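Local atomic coordinates of periplasmic binding protein/LacI transcriptional regulator (Burkholderia graminis C4D1M, PDB entry 5HQJ), a protein that probably serves an ABC transporter as a periplasmic carbohydrate-binding protein, and is seen here holding D-arabinose between its two lobes. Residues 31-36 with 275-280; 75-80 with 86-91; 56-61 with 279-284; 64-67 with 71-74. All coordinates share one frame; numbering follows the deposited sequence.

Contact 1 of 4, residues 31-36 with 275-280; sequences VAVIPK and LAVDHL. With 64K (alpha-D-arabinopyranose), chain B.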
loop_
_atom_site.group_PDB
_atom_site.type_symbol
_atom_site.label_atom_id
_atom_site.label_comp_id
_atom_site.label_asym_id
_atom_site.label_seq_id
_atom_site.Cartn_x
_atom_site.Cartn_y
_atom_site.Cartn_z
ATOM N N VAL A 31 -19.391 9.932 7.193
ATOM C CA VAL A 31 -18.347 8.922 7.048
ATOM C C VAL A 31 -16.976 9.568 7.064
ATOM O O VAL A 31 -16.784 10.680 6.574
ATOM C CB VAL A 31 -18.515 8.104 5.742
ATOM C CG1 VAL A 31 -19.849 7.388 5.763
ATOM C CG2 VAL A 31 -18.370 8.978 4.474
ATOM N N ALA A 32 -16.025 8.832 7.601
ATOM C CA ALA A 32 -14.665 9.278 7.750
ATOM C C ALA A 32 -13.724 8.229 7.154
ATOM O O ALA A 32 -13.928 7.031 7.365
ATOM C CB ALA A 32 -14.346 9.532 9.217
ATOM N N VAL A 33 -12.723 8.689 6.404
ATOM C CA VAL A 33 -11.716 7.806 5.834
ATOM C C VAL A 33 -10.328 8.238 6.270
ATOM O O VAL A 33 -9.989 9.430 6.210
ATOM C CB VAL A 33 -11.812 7.776 4.304
ATOM C CG1 VAL A 33 -10.868 6.735 3.755
ATOM C CG2 VAL A 33 -13.219 7.452 3.860
ATOM N N ILE A 34 -9.539 7.264 6.715
ATOM C CA ILE A 34 -8.254 7.502 7.378
ATOM C C ILE A 34 -7.145 6.817 6.620
ATOM O O ILE A 34 -7.152 5.571 6.523
ATOM C CB ILE A 34 -8.252 6.941 8.847
ATOM C CG1 ILE A 34 -9.446 7.496 9.624
ATOM C CG2 ILE A 34 -6.912 7.242 9.571
ATOM C CD1 ILE A 34 -9.706 6.816 10.957
ATOM N N PRO A 35 -6.200 7.592 6.074
ATOM C CA PRO A 35 -5.016 6.952 5.504
ATOM C C PRO A 35 -4.006 6.580 6.580
ATOM O O PRO A 35 -4.238 6.891 7.754
ATOM C CB PRO A 35 -4.454 8.042 4.585
ATOM C CG PRO A 35 -4.762 9.296 5.334
ATOM C CD PRO A 35 -6.157 9.061 5.856
ATOM N N LYS A 36 -2.899 5.973 6.181
ATOM C CA LYS A 36 -1.834 5.680 7.145
ATOM C C LYS A 36 -1.217 6.999 7.613
ATOM O O LYS A 36 -0.743 7.100 8.743
ATOM C CB LYS A 36 -0.761 4.770 6.539
ATOM C CG LYS A 36 -1.150 3.257 6.465
ATOM C CD LYS A 36 0.012 2.410 5.914
ATOM C CE LYS A 36 -0.355 0.929 5.742
ATOM N NZ LYS A 36 0.846 0.111 5.418
ATOM N N LEU A 275 -15.046 2.082 -3.101
ATOM C CA LEU A 275 -15.702 0.938 -2.456
ATOM C C LEU A 275 -15.813 1.117 -0.961
ATOM O O LEU A 275 -16.826 0.754 -0.370
ATOM C CB LEU A 275 -14.938 -0.349 -2.748
ATOM C CG LEU A 275 -15.033 -0.821 -4.197
ATOM C CD1 LEU A 275 -14.093 -1.974 -4.338
ATOM C CD2 LEU A 275 -16.485 -1.204 -4.647
ATOM N N ALA A 276 -14.793 1.694 -0.346
ATOM C CA ALA A 276 -14.853 1.895 1.109
ATOM C C ALA A 276 -16.079 2.739 1.485
ATOM O O ALA A 276 -16.841 2.398 2.397
ATOM C CB ALA A 276 -13.605 2.536 1.601
ATOM N N VAL A 277 -16.289 3.845 0.783
ATOM C CA VAL A 277 -17.441 4.690 1.088
ATOM C C VAL A 277 -18.754 4.001 0.732
ATOM O O VAL A 277 -19.697 3.965 1.541
ATOM C CB VAL A 277 -17.331 6.046 0.368
ATOM C CG1 VAL A 277 -18.605 6.808 0.490
ATOM C CG2 VAL A 277 -16.182 6.865 0.962
ATOM N N ASP A 278 -18.828 3.421 -0.466
ATOM C CA ASP A 278 -20.015 2.710 -0.882
ATOM C C ASP A 278 -20.436 1.575 0.054
ATOM O O ASP A 278 -21.626 1.439 0.363
ATOM C CB ASP A 278 -19.807 2.182 -2.291
ATOM C CG ASP A 278 -20.074 3.239 -3.347
ATOM O OD1 ASP A 278 -20.859 4.181 -3.073
ATOM O OD2 ASP A 278 -19.512 3.110 -4.443
ATOM N N HIS A 279 -19.483 0.785 0.540
ATOM C CA HIS A 279 -19.828 -0.255 1.493
ATOM C C HIS A 279 -20.120 0.306 2.885
ATOM O O HIS A 279 -20.977 -0.220 3.591
ATOM C CB HIS A 279 -18.726 -1.303 1.515
ATOM C CG HIS A 279 -18.813 -2.234 0.348
ATOM N ND1 HIS A 279 -19.700 -3.301 0.307
ATOM C CD2 HIS A 279 -18.189 -2.216 -0.850
ATOM C CE1 HIS A 279 -19.573 -3.919 -0.853
ATOM N NE2 HIS A 279 -18.657 -3.289 -1.574
ATOM N N LEU A 280 -19.458 1.390 3.274
ATOM C CA LEU A 280 -19.825 2.010 4.539
ATOM C C LEU A 280 -21.285 2.460 4.462
ATOM O O LEU A 280 -22.095 2.161 5.347
ATOM C CB LEU A 280 -18.911 3.184 4.863
ATOM C CG LEU A 280 -17.581 2.864 5.566
ATOM C CD1 LEU A 280 -16.830 4.151 5.891
ATOM C CD2 LEU A 280 -17.777 2.042 6.846
HETATM O O2 64K B . -0.299 -0.185 -0.132
HETATM C C2 64K B . 0.787 0.631 0.424
HETATM C C3 64K B . 1.403 1.386 -0.709
HETATM O O3 64K B . 2.199 0.499 -1.464
HETATM C C4 64K B . 2.340 2.486 -0.223
HETATM O O4 64K B . 3.524 1.951 0.397
HETATM C C5 64K B . 1.658 3.315 0.768
HETATM O O5 64K B . 1.317 2.493 1.911
HETATM C C1 64K B . 0.234 1.581 1.449
HETATM O O1 64K B . -0.209 0.853 2.528
#

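Contact 2 of 4, residues 75-80 with 86-91; sequences QIIEDL and DGIAIS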
loop_
_atom_site.group_PDB
_atom_site.type_symbol
_atom_site.label_atom_id
_atom_site.label_comp_id
_atom_site.label_asym_id
_atom_site.label_seq_id
_atom_site.Cartn_x
_atom_site.Cartn_y
_atom_site.Cartn_z
ATOM N N GLN A 75 -6.506 7.808 18.746
ATOM C CA GLN A 75 -7.076 9.099 19.111
ATOM C C GLN A 75 -8.114 9.540 18.089
ATOM O O GLN A 75 -9.186 10.030 18.462
ATOM C CB GLN A 75 -5.980 10.166 19.248
ATOM C CG GLN A 75 -5.254 10.117 20.579
ATOM C CD GLN A 75 -6.196 10.306 21.757
ATOM O OE1 GLN A 75 -6.966 11.268 21.800
ATOM N NE2 GLN A 75 -6.163 9.366 22.705
ATOM N N ILE A 76 -7.823 9.329 16.807
ATOM C CA ILE A 76 -8.749 9.740 15.747
ATOM C C ILE A 76 -10.080 9.002 15.835
ATOM O O ILE A 76 -11.144 9.598 15.661
ATOM C CB ILE A 76 -8.152 9.519 14.352
ATOM C CG1 ILE A 76 -7.004 10.500 14.118
ATOM C CG2 ILE A 76 -9.229 9.726 13.281
ATOM C CD1 ILE A 76 -6.223 10.257 12.834
ATOM N N ILE A 77 -10.031 7.705 16.108
ATOM C CA ILE A 77 -11.258 6.924 16.177
ATOM C C ILE A 77 -12.097 7.332 17.403
ATOM O O ILE A 77 -13.317 7.412 17.300
ATOM C CB ILE A 77 -10.949 5.390 16.168
ATOM C CG1 ILE A 77 -10.301 5.012 14.825
ATOM C CG2 ILE A 77 -12.226 4.582 16.339
ATOM C CD1 ILE A 77 -9.542 3.716 14.831
ATOM N N GLU A 78 -11.468 7.673 18.528
ATOM C CA GLU A 78 -12.241 8.108 19.697
ATOM C C GLU A 78 -13.019 9.395 19.412
ATOM O O GLU A 78 -14.191 9.503 19.784
ATOM C CB GLU A 78 -11.335 8.307 20.917
ATOM C CG GLU A 78 -10.344 7.173 21.121
ATOM C CD GLU A 78 -9.962 6.963 22.564
ATOM O OE1 GLU A 78 -9.445 7.920 23.188
ATOM O OE2 GLU A 78 -10.173 5.831 23.070
ATOM N N ASP A 79 -12.379 10.359 18.749
ATOM C CA ASP A 79 -13.068 11.577 18.318
ATOM C C ASP A 79 -14.284 11.240 17.477
ATOM O O ASP A 79 -15.362 11.794 17.667
ATOM C CB ASP A 79 -12.140 12.480 17.510
ATOM C CG ASP A 79 -10.990 13.024 18.322
ATOM O OD1 ASP A 79 -10.583 14.175 18.058
ATOM O OD2 ASP A 79 -10.489 12.311 19.218
ATOM N N LEU A 80 -14.094 10.322 16.536
ATOM C CA LEU A 80 -15.163 9.931 15.641
ATOM C C LEU A 80 -16.285 9.251 16.398
ATOM O O LEU A 80 -17.455 9.475 16.101
ATOM C CB LEU A 80 -14.619 9.022 14.535
ATOM C CG LEU A 80 -13.677 9.727 13.532
ATOM C CD1 LEU A 80 -13.115 8.752 12.499
ATOM C CD2 LEU A 80 -14.347 10.887 12.807
ATOM N N ASP A 86 -21.089 7.925 11.490
ATOM C CA ASP A 86 -21.810 6.715 11.157
ATOM C C ASP A 86 -20.902 5.606 10.632
ATOM O O ASP A 86 -21.206 4.420 10.806
ATOM C CB ASP A 86 -22.901 7.056 10.139
ATOM C CG ASP A 86 -23.878 8.082 10.679
ATOM O OD1 ASP A 86 -23.836 9.244 10.236
ATOM O OD2 ASP A 86 -24.667 7.727 11.583
ATOM N N GLY A 87 -19.790 5.998 10.009
ATOM C CA GLY A 87 -18.895 5.048 9.377
ATOM C C GLY A 87 -17.448 5.479 9.375
ATOM O O GLY A 87 -17.137 6.658 9.235
ATOM N N ILE A 88 -16.562 4.500 9.527
ATOM C CA ILE A 88 -15.124 4.704 9.516
ATOM C C ILE A 88 -14.448 3.663 8.632
ATOM O O ILE A 88 -14.607 2.452 8.843
ATOM C CB ILE A 88 -14.512 4.591 10.916
ATOM C CG1 ILE A 88 -15.179 5.575 11.877
ATOM C CG2 ILE A 88 -12.998 4.800 10.841
ATOM C CD1 ILE A 88 -14.776 5.376 13.328
ATOM N N ALA A 89 -13.672 4.141 7.671
ATOM C CA ALA A 89 -12.788 3.288 6.885
ATOM C C ALA A 89 -11.359 3.703 7.181
ATOM O O ALA A 89 -11.026 4.903 7.174
ATOM C CB ALA A 89 -13.085 3.402 5.391
ATOM N N ILE A 90 -10.518 2.710 7.453
ATOM C CA ILE A 90 -9.153 2.980 7.846
ATOM C C ILE A 90 -8.160 2.032 7.173
ATOM O O ILE A 90 -8.394 0.832 7.031
ATOM C CB ILE A 90 -9.015 2.909 9.395
ATOM C CG1 ILE A 90 -7.571 3.211 9.812
ATOM C CG2 ILE A 90 -9.508 1.552 9.941
ATOM C CD1 ILE A 90 -7.325 3.249 11.320
ATOM N N SER A 91 -7.055 2.610 6.725
ATOM C CA SER A 91 -5.836 1.864 6.421
ATOM C C SER A 91 -4.903 1.876 7.650
ATOM O O SER A 91 -4.469 2.948 8.101
ATOM C CB SER A 91 -5.134 2.487 5.216
ATOM O OG SER A 91 -3.948 1.792 4.928
#

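Contact 3 of 4, residues 56-61 with 279-284; sequences AGVKYQ and HLVAQI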
loop_
_atom_site.group_PDB
_atom_site.type_symbol
_atom_site.label_atom_id
_atom_site.label_comp_id
_atom_site.label_asym_id
_atom_site.label_seq_id
_atom_site.Cartn_x
_atom_site.Cartn_y
_atom_site.Cartn_z
ATOM N N ALA A 56 -23.072 9.850 -3.305
ATOM C CA ALA A 56 -24.033 9.310 -2.362
ATOM C C ALA A 56 -24.769 10.440 -1.651
ATOM O O ALA A 56 -25.807 10.229 -1.033
ATOM C CB ALA A 56 -23.331 8.407 -1.363
ATOM N N GLY A 57 -24.229 11.647 -1.735
ATOM C CA GLY A 57 -24.795 12.771 -1.013
ATOM C C GLY A 57 -24.567 12.781 0.490
ATOM O O GLY A 57 -25.337 13.402 1.231
ATOM N N VAL A 58 -23.519 12.112 0.955
ATOM C CA VAL A 58 -23.242 12.057 2.386
ATOM C C VAL A 58 -22.122 13.020 2.767
ATOM O O VAL A 58 -21.352 13.477 1.913
ATOM C CB VAL A 58 -22.883 10.628 2.823
ATOM C CG1 VAL A 58 -23.883 9.651 2.251
ATOM C CG2 VAL A 58 -21.476 10.244 2.378
ATOM N N LYS A 59 -22.052 13.325 4.059
ATOM C CA LYS A 59 -20.952 14.086 4.628
ATOM C C LYS A 59 -19.726 13.195 4.659
ATOM O O LYS A 59 -19.814 12.027 5.028
ATOM C CB LYS A 59 -21.308 14.590 6.038
ATOM C CG LYS A 59 -20.108 14.864 6.950
ATOM C CD LYS A 59 -19.220 15.997 6.438
ATOM C CE LYS A 59 -17.955 16.151 7.279
ATOM N NZ LYS A 59 -16.934 17.000 6.598
ATOM N N TYR A 60 -18.587 13.762 4.273
ATOM C CA TYR A 60 -17.350 13.022 4.142
ATOM C C TYR A 60 -16.212 13.799 4.792
ATOM O O TYR A 60 -16.100 15.005 4.573
ATOM C CB TYR A 60 -17.063 12.768 2.652
ATOM C CG TYR A 60 -15.663 12.266 2.359
ATOM C CD1 TYR A 60 -15.311 10.942 2.580
ATOM C CD2 TYR A 60 -14.696 13.118 1.847
ATOM C CE1 TYR A 60 -14.034 10.493 2.312
ATOM C CE2 TYR A 60 -13.417 12.680 1.571
ATOM C CZ TYR A 60 -13.082 11.371 1.814
ATOM O OH TYR A 60 -11.809 10.901 1.545
ATOM N N GLN A 61 -15.385 13.121 5.593
ATOM C CA GLN A 61 -14.101 13.680 6.013
ATOM C C GLN A 61 -12.927 12.728 5.804
ATOM O O GLN A 61 -13.000 11.498 6.000
ATOM C CB GLN A 61 -14.140 14.116 7.491
ATOM C CG GLN A 61 -15.080 13.304 8.296
ATOM C CD GLN A 61 -15.074 13.641 9.773
ATOM O OE1 GLN A 61 -14.217 14.381 10.260
ATOM N NE2 GLN A 61 -16.040 13.091 10.496
ATOM N N HIS A 279 -19.483 0.785 0.540
ATOM C CA HIS A 279 -19.828 -0.255 1.493
ATOM C C HIS A 279 -20.120 0.306 2.885
ATOM O O HIS A 279 -20.977 -0.220 3.591
ATOM C CB HIS A 279 -18.726 -1.303 1.515
ATOM C CG HIS A 279 -18.813 -2.234 0.348
ATOM N ND1 HIS A 279 -19.700 -3.301 0.307
ATOM C CD2 HIS A 279 -18.189 -2.216 -0.850
ATOM C CE1 HIS A 279 -19.573 -3.919 -0.853
ATOM N NE2 HIS A 279 -18.657 -3.289 -1.574
ATOM N N LEU A 280 -19.458 1.390 3.274
ATOM C CA LEU A 280 -19.825 2.010 4.539
ATOM C C LEU A 280 -21.285 2.460 4.462
ATOM O O LEU A 280 -22.095 2.161 5.347
ATOM C CB LEU A 280 -18.911 3.184 4.863
ATOM C CG LEU A 280 -17.581 2.864 5.566
ATOM C CD1 LEU A 280 -16.830 4.151 5.891
ATOM C CD2 LEU A 280 -17.777 2.042 6.846
ATOM N N VAL A 281 -21.641 3.154 3.388
ATOM C CA VAL A 281 -22.994 3.668 3.263
ATOM C C VAL A 281 -24.012 2.527 3.267
ATOM O O VAL A 281 -25.060 2.614 3.909
ATOM C CB VAL A 281 -23.182 4.508 1.976
ATOM C CG1 VAL A 281 -24.658 4.850 1.791
ATOM C CG2 VAL A 281 -22.345 5.771 2.038
ATOM N N ALA A 282 -23.711 1.456 2.547
ATOM C CA ALA A 282 -24.629 0.331 2.482
ATOM C C ALA A 282 -24.803 -0.343 3.845
ATOM O O ALA A 282 -25.892 -0.822 4.169
ATOM C CB ALA A 282 -24.147 -0.666 1.471
ATOM N N GLN A 283 -23.734 -0.390 4.633
ATOM C CA GLN A 283 -23.795 -0.999 5.957
ATOM C C GLN A 283 -24.565 -0.092 6.909
ATOM O O GLN A 283 -25.407 -0.559 7.668
ATOM C CB GLN A 283 -22.394 -1.277 6.491
ATOM C CG GLN A 283 -21.670 -2.446 5.756
ATOM C CD GLN A 283 -20.205 -2.571 6.165
ATOM O OE1 GLN A 283 -19.776 -1.956 7.138
ATOM N NE2 GLN A 283 -19.431 -3.354 5.411
ATOM N N ILE A 284 -24.272 1.205 6.841
ATOM C CA ILE A 284 -24.975 2.207 7.629
ATOM C C ILE A 284 -26.473 2.149 7.356
ATOM O O ILE A 284 -27.285 2.217 8.278
ATOM C CB ILE A 284 -24.447 3.622 7.322
ATOM C CG1 ILE A 284 -23.021 3.774 7.852
ATOM C CG2 ILE A 284 -25.357 4.687 7.935
ATOM C CD1 ILE A 284 -22.272 4.941 7.300
#

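Contact 4 of 4, residues 64-67 with 71-74; sequences VPQN and STQV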
loop_
_atom_site.group_PDB
_atom_site.type_symbol
_atom_site.label_atom_id
_atom_site.label_comp_id
_atom_site.label_asym_id
_atom_site.label_seq_id
_atom_site.Cartn_x
_atom_site.Cartn_y
_atom_site.Cartn_z
ATOM N N VAL A 64 -6.288 12.665 8.686
ATOM C CA VAL A 64 -4.921 12.252 8.436
ATOM C C VAL A 64 -4.061 12.122 9.700
ATOM O O VAL A 64 -3.922 13.084 10.463
ATOM C CB VAL A 64 -4.224 13.244 7.501
ATOM C CG1 VAL A 64 -2.978 12.621 6.973
ATOM C CG2 VAL A 64 -5.148 13.666 6.341
ATOM N N PRO A 65 -3.460 10.938 9.918
ATOM C CA PRO A 65 -2.462 10.832 10.995
ATOM C C PRO A 65 -1.209 11.692 10.735
ATOM O O PRO A 65 -0.952 12.028 9.582
ATOM C CB PRO A 65 -2.108 9.340 11.002
ATOM C CG PRO A 65 -3.309 8.640 10.348
ATOM C CD PRO A 65 -3.779 9.627 9.319
ATOM N N GLN A 66 -0.444 12.028 11.782
ATOM C CA GLN A 66 0.757 12.863 11.637
ATOM C C GLN A 66 2.014 12.008 11.514
ATOM O O GLN A 66 3.041 12.458 10.986
ATOM C CB GLN A 66 0.916 13.814 12.823
ATOM C CG GLN A 66 -0.352 14.540 13.220
ATOM C CD GLN A 66 -1.253 13.696 14.099
ATOM O OE1 GLN A 66 -0.952 13.470 15.272
ATOM N NE2 GLN A 66 -2.361 13.213 13.535
ATOM N N ASN A 67 1.922 10.777 12.015
ATOM C CA ASN A 67 3.005 9.810 11.916
ATOM C C ASN A 67 2.430 8.402 11.871
ATOM O O ASN A 67 1.221 8.216 12.016
ATOM C CB ASN A 67 3.971 9.961 13.088
ATOM C CG ASN A 67 3.256 10.110 14.417
ATOM O OD1 ASN A 67 2.271 9.417 14.699
ATOM N ND2 ASN A 67 3.753 11.020 15.248
ATOM N N SER A 71 -0.867 4.882 18.303
ATOM C CA SER A 71 -1.600 5.727 19.232
ATOM C C SER A 71 -2.296 6.858 18.485
ATOM O O SER A 71 -3.373 7.307 18.876
ATOM C CB SER A 71 -0.660 6.312 20.291
ATOM O OG SER A 71 0.586 5.636 20.276
ATOM N N THR A 72 -1.672 7.333 17.411
ATOM C CA THR A 72 -2.205 8.462 16.670
ATOM C C THR A 72 -3.556 8.124 16.022
ATOM O O THR A 72 -4.452 8.969 15.960
ATOM C CB THR A 72 -1.253 8.917 15.565
ATOM O OG1 THR A 72 0.089 9.030 16.071
ATOM C CG2 THR A 72 -1.735 10.258 15.008
ATOM N N GLN A 73 -3.696 6.889 15.550
ATOM C CA GLN A 73 -4.948 6.475 14.907
ATOM C C GLN A 73 -6.013 6.089 15.933
ATOM O O GLN A 73 -7.197 6.195 15.657
ATOM C CB GLN A 73 -4.709 5.313 13.926
ATOM C CG GLN A 73 -4.251 5.742 12.506
ATOM C CD GLN A 73 -4.086 4.554 11.558
ATOM O OE1 GLN A 73 -3.853 3.437 11.991
ATOM N NE2 GLN A 73 -4.224 4.799 10.259
ATOM N N VAL A 74 -5.610 5.672 17.134
ATOM C CA VAL A 74 -6.600 5.427 18.182
ATOM C C VAL A 74 -7.288 6.746 18.562
ATOM O O VAL A 74 -8.511 6.807 18.668
ATOM C CB VAL A 74 -5.968 4.758 19.443
ATOM C CG1 VAL A 74 -7.018 4.518 20.525
ATOM C CG2 VAL A 74 -5.322 3.441 19.063
#

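Contact 1 of 4, residues 31-36 with 275-280
The first torsions of Val-33 and Val-277 each place CG2 beside the backbone N and opposite the carbonyl carbon (chi1 -173° and 170°). These two methyls meet across the contact: Val-33 CG2 lies 4.2 Å from Val-277 CG2. The two side chains cross at about a right angle. Leu-280 makes the second touch. Its chain runs straight on beyond CG to CD1 (chi2 -177°), and CD1 ends 4.3 Å from Val-31 CB. The same methyl is 4.3 Å from the backbone atom Ala-32 O. The side chains thus meet by apolar packing, and Leu-280 CD1 also comes near one backbone oxygen. Every residue that touches is buried. Val-277 also rests on Ala-49 and Ala-52 of helix 42-56, and Leu-280 rests on Leu-113 of strand 111-115. The backbone of strand 30-34 is occupied by its neighbours in the sheet, strands 59-62 and 87-90. The axes of strand 31-34 and helix 275-280 come within 9.6 Å and run roughly antiparallel.

Past the strand end, the chain leads to the sugar. Lys-36 reaches it with an extended side chain. Its NZ makes a weak hydrogen bond of 3.2 Å to O1, the anomeric oxygen of the arabinopyranose. NZ is also bonded to Asn-164 OD1, another residue of the pocket, which helps to fix the ammonium group. A helix laid on a parallel sheet, with a ligand at the carboxyl ends of the strands, is characteristic of the Rossmann-like lobes of type I periplasmic binding proteins.

Contact 2 of 4, residues 75-80 with 86-91
No ring, amide or other flat group takes part where Ile-77 and Leu-80 meet Ile-88 and Ile-90, so there are no faces or edges to pair. Branched aliphatic chains do all the touching. Ile-88 is the central piece. Its CG1 sits beside the backbone N (chi1 -56°), and the chain then extends to CD1 between the two helix residues. Ile-88 CD1 is 3.8 Å from Leu-80 CB and 4.0 Å from Ile-77 CG2. Leu-80 also lies against the shaft of this side chain, with its CD1 3.8 Å from Ile-88 CG1. Both pairs cross at a slant. Ile-90 touches only with its tip: Ile-90 CD1 is 4.2 Å from Ile-77 CD1, and these two chains are about perpendicular. Ile-77 thus uses both of its branches, CG2 on one strand residue and CD1 on the next but one.

All four residues are buried. Met-102 of helix 99-106 touches both Ile-77 and Ile-90, and Ile-34 of the neighbouring strand packs on Ile-88 and Ile-90. The alternate strand residue, Ala-89, packs on Ala-276 and Leu-280 of helix 269-284, so the sheet has helices on both of its faces. The polar groups stay at the margins; Glu-78, for example, forms a salt bridge with Arg-104. Helix 75-80 and strand 87-90 run nearly antiparallel, at 166°, with a closest axis distance of 10.2 Å. Helix 71-82 returns the chain from strand 59-62 to strand 87-90, and its packing on the sheet is that of a beta-alpha-beta crossover in a Rossmann-like lobe.

Contact 3 of 4, residues 56-61 with 279-284
Between Ala-56 and Val-58, which both touch Val-281, the backbone turns at Gly-57 with a positive phi of 73°. Gly-57 is the C-prime residue of a Schellman motif that closes helix 42-56, with Val-58 N reaching back to Ala-53 O. The turn lets the residues before and after Gly-57 reach one partner. Val-281 CG2 is the atom they share. It lies 4.2 Å from Val-58 CG1 and 4.4 Å from Ala-56 CB. The Val-281 torsion (chi1 172°) sets this methyl beside the backbone N, on the flank that faces the turn. Val-58 and Val-281 cross at a slant. The contact is small and apolar, and its three residues are all only partly buried.

In the fold this is where a helix ends and an edge strand begins. Strand 59-62 is the outermost strand of the parallel sheet in the lobe, and helices 42-56 and 269-284 lie beside each other on one face of it. Val-58 continues inward onto Val-31 and Ala-53. Val-31 also receives Ile-284, from the last turn of helix 269-284.

The polar groups nearby are bonded locally or to other parts of the lobe. Lys-59 bends at chi2 and runs forward along its own strand, and its NZ gives a 3.0 Å hydrogen bond to Tyr-60 O. The ammonium approaches from above the carbonyl plane, 57° out of it. Tyr-60 OH is bonded to Asn-46 OD1 of helix 42-56. Gln-283 NE2 reaches Glu-288 and Ser-125.

Contact 4 of 4, residues 64-67 with 71-74
Thr-72 touches Asn-67, Gln-66 and Pro-65, and its side chain can be followed atom by atom. CB comes first: Thr-72 CB is 3.7 Å from Asn-67 OD1. There the chain divides. The hydroxyl branch donates a short hydrogen bond, 2.6 Å from Thr-72 OG1 to Asn-67 OD1. The hydroxyl lies in the plane of the amide carbonyl, with a C=O...O angle of 150°. The methyl branch points to the other residues. Thr-72 CG2 sits near the end of the Gln-66 amide, 3.3 Å from Gln-66 OE1 and almost as close to its NE2. It is also 4.1 Å from Pro-65 CB. The Thr-72 torsion (chi1 -47°) sets OG1 beside the backbone N and CG2 beside the carbonyl carbon, so one residue meets the loop in two ways.

The loop 64-67 leaves strand 59-62, and helix 71-82 begins just after it. The contact packs this loop against the first turn of the helix, at the start of a beta-alpha-beta crossover. It lies at the carboxyl end of the sheet, which is the end that faces the sugar cleft. Gln-66 bends at chi2, which brings its amide back over its own loop. There Gln-66 NE2 makes a weak hydrogen bond of 3.4 Å to Val-64 O.

Gln-73 passes the corner of the proline ring at a slant, with Gln-73 CG 3.7 Å from Pro-65 CG. Beyond CG its chain is extended and leads into the protein. Its NE2 is hydrogen-bonded to Ser-91 O and weakly to Pro-35 O, which ties the start of the helix to the ends of two neighbouring strands.

Overall arrangement
All four contacts belong to the same lobe. Contacts 1 and 2 form its core and lie on opposite faces of one parallel sheet, where strands 30-34 and 87-90 are neighbours. Contact 3 uses the same helix, 269-284, as contact 1, but nearer its end and at the surface, so less area is covered. Contact 4 shares helix 71-82 with contact 2 and lies at its start. The chemistry follows position. Contacts 1, 2 and 3 are held across their segments by aliphatic packing, without hydrogen bonds, whereas contact 4, in a partly exposed loop, adds one. Contact 1 also includes a pocket residue, and Gln-73 of contact 4 bonds to Ser-91 of contact 2.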